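Local coordinates for protein rubber oxygenase (Streptomyces sp., PDB 5O1L) that cleaves the carbon-carbon double bonds of poly(cis-1,4-isoprene) rubber oxidatively with molecular oxygen, using a non-covalently bound heme b, at residues A[57-62]-A[193-198]; A[188-193]-A[396-401]; A[87-92]-A[96-101]. All blocks are in the same frame, centred on the assembly; numbering follows the deposited sequence. Where two conformers were deposited one is given.

Contact 1 (A[57-62]-A[193-198]); sequences EEADPV and KTRMVH. With HEM (protoporphyrin IX containing Fe), chain C.
E58 and R195 meet in a salt bridge that joins the turn leading into helix 59-68 to helix 187-204. The guanidinium NH2 of R195 donates to E58 OE1 over 2.9 Å with an N-H...O angle of 160°. The oxygen lies close to the guanidinium plane and is met on its anti side, 21° out of the carboxylate plane, the two flat groups being nearly coplanar. R195 gets there by a fully stretched chain: with CG anti to the backbone N (chi1 -173°) and the rest extended to NE, its head is carried well off its own helix. The E58 side is the exposed one, and a water bridges the pair there, donating to E58 OE1 at 2.6 Å and accepting from R195 NH1 at 2.9 Å. On the buried side F100 and A104 of helix 95-104 pack against R195, with the methyl CB of A59 a more distant touch, 4.4 Å from R195 NE. D56, just ahead in the chain, takes R195 NE in a second salt bridge, so two carboxylates, E58 and D56, balance the charge of the buried arginine and fix its guanidinium.

The heme side of the helix is tightly packed. H198 NE2 binds the heme iron at 2.0 Å, T194 CG2 lies over one face of the imidazole ring, offset toward the rim and 3.5 Å above its plane, and V197 CG1 sits 3.7 Å from the heme CHA carbon. One helix thus holds the salt bridge on one flank and an axial histidine on another, the proximal ligation typical of a b-type heme site.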
loop_
_atom_site.group_PDB
_atom_site.type_symbol
_atom_site.label_atom_id
_atom_site.label_comp_id
_atom_site.label_asym_id
_atom_site.label_seq_id
_atom_site.Cartn_x
_atom_site.Cartn_y
_atom_site.Cartn_z
ATOM N N GLU A 57 1.834 -0.692 20.322
ATOM C CA GLU A 57 1.672 -0.754 21.762
ATOM C C GLU A 57 0.268 -0.410 22.235
ATOM O O GLU A 57 -0.204 -1.039 23.193
ATOM C CB GLU A 57 2.656 0.232 22.444
ATOM C CG GLU A 57 2.785 0.017 23.924
ATOM C CD GLU A 57 3.987 0.762 24.499
ATOM O OE1 GLU A 57 4.626 0.244 25.454
ATOM O OE2 GLU A 57 4.296 1.879 23.996
ATOM N N GLU A 58 -0.408 0.500 21.556
ATOM C CA GLU A 58 -1.753 0.902 21.912
ATOM C C GLU A 58 -2.787 -0.102 21.414
ATOM O O GLU A 58 -3.720 -0.448 22.140
ATOM C CB GLU A 58 -2.130 2.282 21.364
ATOM C CG GLU A 58 -1.271 3.406 21.947
ATOM C CD GLU A 58 -1.382 4.732 21.199
ATOM O OE1 GLU A 58 -1.817 4.794 20.037
ATOM O OE2 GLU A 58 -0.983 5.767 21.746
ATOM N N ALA A 59 -2.687 -0.545 20.180
ATOM C CA ALA A 59 -3.713 -1.400 19.590
ATOM C C ALA A 59 -3.584 -2.875 19.982
ATOM O O ALA A 59 -4.566 -3.586 20.122
ATOM C CB ALA A 59 -3.722 -1.314 18.070
ATOM N N ASP A 60 -2.384 -3.377 20.133
ATOM C CA ASP A 60 -2.175 -4.799 20.250
ATOM C C ASP A 60 -2.918 -5.419 21.467
ATOM O O ASP A 60 -3.627 -6.401 21.276
ATOM C CB ASP A 60 -0.684 -5.150 20.205
ATOM C CG ASP A 60 -0.048 -4.950 18.809
ATOM O OD1 ASP A 60 -0.773 -4.900 17.815
ATOM O OD2 ASP A 60 1.206 -4.881 18.767
ATOM N N PRO A 61 -2.744 -4.837 22.645
ATOM C CA PRO A 61 -3.435 -5.443 23.814
ATOM C C PRO A 61 -4.949 -5.306 23.740
ATOM O O PRO A 61 -5.659 -6.202 24.233
ATOM C CB PRO A 61 -2.872 -4.665 24.998
ATOM C CG PRO A 61 -2.155 -3.476 24.437
ATOM C CD PRO A 61 -1.792 -3.763 23.034
ATOM N N VAL A 62 -5.435 -4.231 23.142
ATOM C CA VAL A 62 -6.871 -4.034 22.987
ATOM C C VAL A 62 -7.471 -5.093 22.103
ATOM O O VAL A 62 -8.517 -5.737 22.435
ATOM C CB VAL A 62 -7.220 -2.613 22.540
ATOM C CG1 VAL A 62 -8.723 -2.521 22.263
ATOM C CG2 VAL A 62 -6.758 -1.603 23.627
ATOM N N LYS A 193 -9.555 1.159 11.085
ATOM C CA LYS A 193 -9.923 -0.244 10.942
ATOM C C LYS A 193 -8.732 -1.089 10.549
ATOM O O LYS A 193 -8.599 -2.205 11.038
ATOM C CB LYS A 193 -11.050 -0.351 9.914
ATOM C CG LYS A 193 -12.397 0.203 10.434
ATOM C CD LYS A 193 -13.515 -0.018 9.445
ATOM C CE LYS A 193 -14.808 0.549 9.980
ATOM N NZ LYS A 193 -15.933 0.310 9.051
ATOM N N THR A 194 -7.847 -0.599 9.641
ATOM C CA THR A 194 -6.655 -1.331 9.264
ATOM C C THR A 194 -5.751 -1.549 10.429
ATOM O O THR A 194 -5.183 -2.633 10.612
ATOM C CB THR A 194 -5.949 -0.618 8.096
ATOM O OG1 THR A 194 -6.841 -0.485 6.961
ATOM C CG2 THR A 194 -4.624 -1.345 7.751
ATOM N N ARG A 195 -5.538 -0.485 11.227
ATOM C CA ARG A 195 -4.726 -0.624 12.421
ATOM C C ARG A 195 -5.238 -1.737 13.330
ATOM O O ARG A 195 -4.481 -2.534 13.891
ATOM C CB ARG A 195 -4.672 0.729 13.092
ATOM C CG ARG A 195 -3.788 0.873 14.240
ATOM C CD ARG A 195 -3.601 2.308 14.601
ATOM N NE ARG A 195 -2.827 2.268 15.768
ATOM C CZ ARG A 195 -2.654 3.241 16.623
ATOM N NH1 ARG A 195 -3.266 4.356 16.439
ATOM N NH2 ARG A 195 -1.912 3.047 17.703
ATOM N N MET A 196 -6.557 -1.826 13.442
ATOM C CA MET A 196 -7.186 -2.859 14.268
ATOM C C MET A 196 -7.043 -4.261 13.621
ATOM O O MET A 196 -6.717 -5.233 14.348
ATOM C CB MET A 196 -8.675 -2.566 14.485
ATOM C CG MET A 196 -8.970 -1.312 15.268
ATOM S SD MET A 196 -10.736 -0.822 15.197
ATOM C CE MET A 196 -11.494 -2.349 15.655
ATOM N N VAL A 197 -7.220 -4.367 12.307
ATOM C CA VAL A 197 -6.984 -5.618 11.591
ATOM C C VAL A 197 -5.548 -6.081 11.850
ATOM O O VAL A 197 -5.280 -7.241 12.207
ATOM C CB VAL A 197 -7.273 -5.555 10.098
ATOM C CG1 VAL A 197 -6.812 -6.825 9.407
ATOM C CG2 VAL A 197 -8.735 -5.308 9.887
ATOM N N HIS A 198 -4.546 -5.194 11.637
ATOM C CA HIS A 198 -3.191 -5.600 11.819
ATOM C C HIS A 198 -2.977 -6.072 13.270
ATOM O O HIS A 198 -2.246 -7.029 13.456
ATOM C CB HIS A 198 -2.259 -4.419 11.455
ATOM C CG HIS A 198 -2.118 -4.166 9.985
ATOM N ND1 HIS A 198 -1.611 -2.970 9.519
ATOM C CD2 HIS A 198 -2.327 -4.962 8.895
ATOM C CE1 HIS A 198 -1.553 -3.060 8.193
ATOM N NE2 HIS A 198 -1.991 -4.229 7.771
HETATM C CHA HEM C . -4.939 -6.267 6.287
HETATM C CHB HEM C . -3.320 -2.174 4.505
HETATM C CHC HEM C . 1.133 -3.377 5.789
HETATM C CHD HEM C . -0.400 -7.826 6.598
HETATM C C1A HEM C . -4.829 -5.032 5.754
HETATM C C2A HEM C . -5.991 -4.288 5.323
HETATM C C3A HEM C . -5.529 -3.153 4.782
HETATM C C4A HEM C . -4.144 -3.134 4.908
HETATM C CMA HEM C . -6.409 -2.093 4.164
HETATM C CAA HEM C . -7.480 -4.698 5.419
HETATM C CBA HEM C . -7.850 -5.598 4.224
HETATM C CGA HEM C . -9.327 -5.628 4.066
HETATM O O1A HEM C . -9.886 -6.389 4.864
HETATM O O2A HEM C . -9.895 -4.881 3.178
HETATM C C1B HEM C . -1.950 -2.129 4.738
HETATM C C2B HEM C . -1.150 -1.011 4.369
HETATM C C3B HEM C . 0.095 -1.285 4.727
HETATM C C4B HEM C . 0.097 -2.620 5.304
HETATM C CMB HEM C . -1.614 0.272 3.712
HETATM C CAB HEM C . 1.344 -0.566 4.720
HETATM C CBB HEM C . 1.566 0.769 4.257
HETATM C C1C HEM C . 1.119 -4.720 6.135
HETATM C C2C HEM C . 2.338 -5.484 6.329
HETATM C C3C HEM C . 1.866 -6.731 6.580
HETATM C C4C HEM C . 0.420 -6.686 6.443
HETATM C CMC HEM C . 3.740 -4.951 6.373
HETATM C CAC HEM C . 2.653 -7.944 6.845
HETATM C CBC HEM C . 4.013 -8.099 7.097
HETATM C C1D HEM C . -1.770 -7.777 6.570
HETATM C C2D HEM C . -2.637 -8.930 6.883
HETATM C C3D HEM C . -3.898 -8.520 6.800
HETATM C C4D HEM C . -3.834 -7.093 6.476
HETATM C CMD HEM C . -2.095 -10.286 7.138
HETATM C CAD HEM C . -5.175 -9.370 7.001
HETATM C CBD HEM C . -5.498 -10.022 5.663
HETATM C CGD HEM C . -6.715 -10.935 5.848
HETATM O O1D HEM C . -7.739 -10.650 5.187
HETATM O O2D HEM C . -6.729 -11.933 6.618
HETATM N NA HEM C . -3.707 -4.300 5.524
HETATM N NB HEM C . -1.137 -3.056 5.262
HETATM N NC HEM C . -0.040 -5.444 6.171
HETATM N ND HEM C . -2.539 -6.672 6.410
HETATM FE FE HEM C . -1.854 -4.876 5.875
HETATM O O HOH W 1 -3.161 6.438 18.523
#

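Contact 2 (A[188-193]-A[396-401])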
loop_
_atom_site.group_PDB
_atom_site.type_symbol
_atom_site.label_atom_id
_atom_site.label_comp_id
_atom_site.label_asym_id
_atom_site.label_seq_id
_atom_site.Cartn_x
_atom_site.Cartn_y
_atom_site.Cartn_z
ATOM N N ILE A 188 -9.742 8.109 7.328
ATOM C CA ILE A 188 -9.499 7.903 8.756
ATOM C C ILE A 188 -10.151 6.611 9.254
ATOM O O ILE A 188 -9.539 5.842 9.964
ATOM C CB ILE A 188 -10.037 9.075 9.540
ATOM C CG1 ILE A 188 -9.284 10.364 9.137
ATOM C CG2 ILE A 188 -9.912 8.771 11.052
ATOM C CD1 ILE A 188 -9.849 11.636 9.712
ATOM N N VAL A 189 -11.377 6.398 8.811
ATOM C CA VAL A 189 -12.092 5.149 9.089
ATOM C C VAL A 189 -11.283 3.946 8.622
ATOM O O VAL A 189 -11.036 3.036 9.417
ATOM C CB VAL A 189 -13.471 5.177 8.489
ATOM C CG1 VAL A 189 -14.178 3.879 8.725
ATOM C CG2 VAL A 189 -14.236 6.380 9.031
ATOM N N THR A 190 -10.815 3.976 7.366
ATOM C CA THR A 190 -10.065 2.863 6.809
ATOM C C THR A 190 -8.784 2.674 7.573
ATOM O O THR A 190 -8.394 1.571 7.869
ATOM C CB THR A 190 -9.754 3.166 5.337
ATOM O OG1 THR A 190 -11.024 3.136 4.681
ATOM C CG2 THR A 190 -8.790 2.128 4.738
ATOM N N ALA A 191 -8.079 3.778 7.884
ATOM C CA ALA A 191 -6.836 3.645 8.630
ATOM C C ALA A 191 -7.008 3.047 10.006
ATOM O O ALA A 191 -6.216 2.180 10.444
ATOM C CB ALA A 191 -6.137 4.984 8.762
ATOM N N VAL A 192 -8.003 3.488 10.748
ATOM C CA VAL A 192 -8.246 3.002 12.074
ATOM C C VAL A 192 -8.673 1.488 12.017
ATOM O O VAL A 192 -8.149 0.670 12.774
ATOM C CB VAL A 192 -9.270 3.827 12.820
ATOM C CG1 VAL A 192 -9.689 3.131 14.108
ATOM C CG2 VAL A 192 -8.767 5.213 13.095
ATOM N N LYS A 193 -9.555 1.159 11.085
ATOM C CA LYS A 193 -9.923 -0.244 10.942
ATOM C C LYS A 193 -8.732 -1.089 10.549
ATOM O O LYS A 193 -8.599 -2.205 11.038
ATOM C CB LYS A 193 -11.050 -0.351 9.914
ATOM C CG LYS A 193 -12.397 0.203 10.434
ATOM C CD LYS A 193 -13.515 -0.018 9.445
ATOM C CE LYS A 193 -14.808 0.549 9.980
ATOM N NZ LYS A 193 -15.933 0.310 9.051
ATOM N N ILE A 396 -16.744 -1.532 0.538
ATOM C CA ILE A 396 -16.408 -2.844 1.104
ATOM C C ILE A 396 -16.020 -2.592 2.561
ATOM O O ILE A 396 -15.288 -1.662 2.794
ATOM C CB ILE A 396 -15.283 -3.543 0.298
ATOM C CG1 ILE A 396 -15.888 -4.297 -0.904
ATOM C CG2 ILE A 396 -14.521 -4.551 1.157
ATOM C CD1 ILE A 396 -16.866 -3.517 -1.773
ATOM N N ALA A 397 -16.544 -3.356 3.526
ATOM C CA ALA A 397 -16.293 -3.048 4.953
ATOM C C ALA A 397 -15.083 -3.838 5.347
ATOM O O ALA A 397 -14.860 -4.913 4.833
ATOM C CB ALA A 397 -17.475 -3.406 5.814
ATOM N N ILE A 398 -14.282 -3.280 6.235
ATOM C CA ILE A 398 -13.096 -3.963 6.732
ATOM C C ILE A 398 -13.474 -4.593 8.046
ATOM O O ILE A 398 -13.817 -3.891 9.017
ATOM C CB ILE A 398 -11.948 -2.963 6.901
ATOM C CG1 ILE A 398 -11.559 -2.380 5.568
ATOM C CG2 ILE A 398 -10.759 -3.590 7.630
ATOM C CD1 ILE A 398 -10.502 -1.278 5.687
ATOM N N ASP A 399 -13.399 -5.918 8.085
ATOM C CA ASP A 399 -13.769 -6.677 9.303
ATOM C C ASP A 399 -12.537 -7.138 10.043
ATOM O O ASP A 399 -11.555 -7.505 9.429
ATOM C CB ASP A 399 -14.562 -7.912 8.930
ATOM C CG ASP A 399 -16.023 -7.588 8.490
ATOM O OD1 ASP A 399 -16.679 -6.571 8.930
ATOM O OD2 ASP A 399 -16.547 -8.412 7.717
ATOM N N ILE A 400 -12.626 -7.199 11.333
ATOM C CA ILE A 400 -11.591 -7.758 12.189
ATOM C C ILE A 400 -11.638 -9.254 12.026
ATOM O O ILE A 400 -12.721 -9.832 12.086
ATOM C CB ILE A 400 -11.814 -7.396 13.661
ATOM C CG1 ILE A 400 -11.836 -5.894 13.854
ATOM C CG2 ILE A 400 -10.758 -8.061 14.578
ATOM C CD1 ILE A 400 -12.206 -5.464 15.237
ATOM N N PRO A 401 -10.505 -9.924 11.806
ATOM C CA PRO A 401 -10.533 -11.396 11.763
ATOM C C PRO A 401 -10.653 -11.981 13.174
ATOM O O PRO A 401 -10.314 -11.353 14.163
ATOM C CB PRO A 401 -9.159 -11.764 11.223
ATOM C CG PRO A 401 -8.299 -10.569 11.519
ATOM C CD PRO A 401 -9.171 -9.350 11.464
HETATM O O HOH W 2 -16.259 -2.335 8.883
#
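The side chain of I398 lies across T190 and K193, residues nearly one turn apart on helix 187-204, and makes this contact almost wholly by apolar touch. Its CD1 methyl reaches T190 CG2 at 3.9 Å, the two side chains crossing at about a right angle, while its CG2 branch lies 4.0 Å from K193 CB. The aliphatic part of K193 continues past the isoleucine, placing CD 3.9 Å from I398 O. The lysine is extended beyond CG, and a water joins its ammonium to this carbonyl, accepting from K193 NZ at 2.7 Å and donating to I398 O at 2.9 Å.

In the next shell, the backbone carbonyls of L79 and W82 also accept from K193 NZ, fixing the end of the lysine. T190 OG1 bonds to S186 O, one turn back, and its anti placement to the carbonyl carbon (chi1 -68°) leaves the methyl for I398. The isoleucine also touches V197 and the heme, so it belongs to the cofactor pocket. Further out, the irregular 396-401 segment, which follows helix 373-393, runs between helix 187-204 and helix 72-79, with I400 packed against both.

Contact 3 (A[87-92]-A[96-101])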
loop_
_atom_site.group_PDB
_atom_site.type_symbol
_atom_site.label_atom_id
_atom_site.label_comp_id
_atom_site.label_asym_id
_atom_site.label_seq_id
_atom_site.Cartn_x
_atom_site.Cartn_y
_atom_site.Cartn_z
ATOM N N GLN A 87 -18.099 10.901 11.306
ATOM C CA GLN A 87 -19.186 10.242 12.036
ATOM C C GLN A 87 -18.793 9.900 13.441
ATOM O O GLN A 87 -17.705 9.413 13.727
ATOM C CB GLN A 87 -19.517 8.993 11.304
ATOM C CG GLN A 87 -20.756 8.252 11.725
ATOM C CD GLN A 87 -20.884 6.975 10.926
ATOM O OE1 GLN A 87 -20.259 6.769 9.795
ATOM N NE2 GLN A 87 -21.704 6.058 11.516
ATOM N N ALA A 88 -19.751 9.994 14.385
ATOM C CA ALA A 88 -19.519 9.522 15.732
ATOM C C ALA A 88 -19.375 7.987 15.742
ATOM O O ALA A 88 -19.946 7.308 14.902
ATOM C CB ALA A 88 -20.694 9.921 16.612
ATOM N N LEU A 89 -18.602 7.462 16.677
ATOM C CA LEU A 89 -18.470 6.018 16.790
ATOM C C LEU A 89 -19.834 5.457 17.158
ATOM O O LEU A 89 -20.591 6.078 17.879
ATOM C CB LEU A 89 -17.501 5.617 17.849
ATOM C CG LEU A 89 -16.051 5.928 17.571
ATOM C CD1 LEU A 89 -15.226 5.610 18.819
ATOM C CD2 LEU A 89 -15.533 5.106 16.382
ATOM N N PRO A 90 -20.153 4.252 16.672
ATOM C CA PRO A 90 -21.412 3.625 17.079
ATOM C C PRO A 90 -21.419 3.340 18.555
ATOM O O PRO A 90 -20.438 2.906 19.113
ATOM C CB PRO A 90 -21.457 2.325 16.278
ATOM C CG PRO A 90 -20.039 2.048 15.937
ATOM C CD PRO A 90 -19.381 3.408 15.736
ATOM N N GLY A 91 -22.573 3.538 19.187
ATOM C CA GLY A 91 -22.687 3.230 20.604
ATOM C C GLY A 91 -22.633 1.713 20.776
ATOM O O GLY A 91 -23.045 0.923 19.866
ATOM N N GLY A 92 -22.202 1.280 21.949
ATOM C CA GLY A 92 -22.183 -0.152 22.245
ATOM C C GLY A 92 -20.893 -0.886 22.111
ATOM O O GLY A 92 -20.810 -2.086 22.334
ATOM N N ASP A 96 -12.777 -0.426 26.242
ATOM C CA ASP A 96 -11.347 -0.344 25.907
ATOM C C ASP A 96 -11.168 -0.081 24.411
ATOM O O ASP A 96 -10.321 0.750 24.033
ATOM C CB ASP A 96 -10.532 -1.573 26.360
ATOM C CG ASP A 96 -11.130 -2.956 25.948
ATOM O OD1 ASP A 96 -12.221 -3.110 25.264
ATOM O OD2 ASP A 96 -10.437 -3.969 26.320
ATOM N N LEU A 97 -11.974 -0.725 23.584
ATOM C CA LEU A 97 -11.901 -0.479 22.145
ATOM C C LEU A 97 -12.423 0.890 21.828
ATOM O O LEU A 97 -11.854 1.632 20.986
ATOM C CB LEU A 97 -12.679 -1.564 21.417
ATOM C CG LEU A 97 -12.639 -1.456 19.896
ATOM C CD1 LEU A 97 -11.223 -1.647 19.390
ATOM C CD2 LEU A 97 -13.536 -2.482 19.246
ATOM N N ARG A 98 -13.513 1.338 22.417
ATOM C CA ARG A 98 -13.993 2.689 22.181
ATOM C C ARG A 98 -12.906 3.740 22.482
ATOM O O ARG A 98 -12.644 4.626 21.642
ATOM C CB ARG A 98 -15.238 3.014 23.005
ATOM C CG ARG A 98 -15.744 4.428 22.714
ATOM C CD ARG A 98 -17.024 4.850 23.431
ATOM N NE ARG A 98 -17.110 4.394 24.802
ATOM C CZ ARG A 98 -16.448 4.834 25.878
ATOM N NH1 ARG A 98 -15.519 5.793 25.820
ATOM N NH2 ARG A 98 -16.736 4.273 27.053
ATOM N N GLU A 99 -12.255 3.591 23.608
ATOM C CA GLU A 99 -11.220 4.536 24.003
ATOM C C GLU A 99 -10.067 4.511 22.983
ATOM O O GLU A 99 -9.606 5.579 22.576
ATOM C CB GLU A 99 -10.702 4.186 25.400
ATOM C CG GLU A 99 -9.560 4.973 25.967
ATOM C CD GLU A 99 -9.334 4.596 27.429
ATOM O OE1 GLU A 99 -8.646 3.586 27.711
ATOM O OE2 GLU A 99 -9.928 5.278 28.288
ATOM N N PHE A 100 -9.662 3.309 22.590
ATOM C CA PHE A 100 -8.609 3.167 21.551
ATOM C C PHE A 100 -9.033 3.895 20.312
ATOM O O PHE A 100 -8.211 4.656 19.715
ATOM C CB PHE A 100 -8.276 1.716 21.265
ATOM C CG PHE A 100 -7.451 1.545 20.017
ATOM C CD1 PHE A 100 -6.093 1.858 20.085
ATOM C CD2 PHE A 100 -8.040 1.231 18.776
ATOM C CE1 PHE A 100 -5.350 1.801 18.941
ATOM C CE2 PHE A 100 -7.250 1.233 17.632
ATOM C CZ PHE A 100 -5.914 1.491 17.754
ATOM N N MET A 101 -10.235 3.685 19.826
ATOM C CA MET A 101 -10.665 4.235 18.535
ATOM C C MET A 101 -10.785 5.735 18.572
ATOM O O MET A 101 -10.452 6.424 17.588
ATOM C CB MET A 101 -12.006 3.604 18.057
ATOM C CG MET A 101 -11.805 2.174 17.706
ATOM S SD MET A 101 -13.329 1.357 17.152
ATOM C CE MET A 101 -13.370 2.096 15.515
#
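L89 reaches from an irregular loop to R98 and M101, residues three apart on helix 95-104, and can be followed outward atom by atom. Its CB points toward the helix but serves mainly as a stem, since nothing across the contact lies within 4.2 Å of it. CG is likewise a branch point; set anti to the carbonyl carbon (chi1 -69°), it brings the fork of the side chain to the helix, and both methyls touch it. The first, CD1, enters between the two helical residues, 3.9 Å from M101 CB and nearly as close to the O and CG of R98. It therefore rests against the helix backbone as well as against M101 CB and R98 CG. The second methyl, CD2, looks along the methionine, with M101 CB at 4.2 Å and the terminal CE closer, at 3.8 Å.

M101 turns to meet it by a bend at its last torsion (chi3 76°), which swings CE toward the leucine where an extended chain would have continued straight on. R98 contributes its aliphatic base, and its chain bends further out, at chi3. The leucine is thus held by van der Waals contact alone on this side, an apolar contact between a loop and the helix that follows it. With an alanine here, CD1 and CD2 are gone, which would probably leave a gap beside R98 O and M101 CE and give the methionine methyl one neighbour less to hold its rotation.

W82, earlier in the same connection, touches both L89 and M101. Helix 72-79 borders the cluster through L79, which touches P90 and M101, while helix 187-204 meets the buried side of helix 95-104 where F100 packs on R195.

From the N terminus, the chain first enters contact 1 at 57-62, then passes through helix 72-79 to contact 3, where 87-92 folds back on 96-101 and closes a short local loop. Contact 1 closes later, at 193-198, so the whole of contact 3 falls within its span. Contact 2 opens at 188-193, before contact 1 has closed, and ends at 396-401 near the C terminus; these two therefore cross and share K193. Contacts 3 and 2 follow in series. Helix 187-204 is the common element: N-terminal helices, including 95-104 through F100 against R195, pack on it, and the C-terminal segment joins them through I398 against V197.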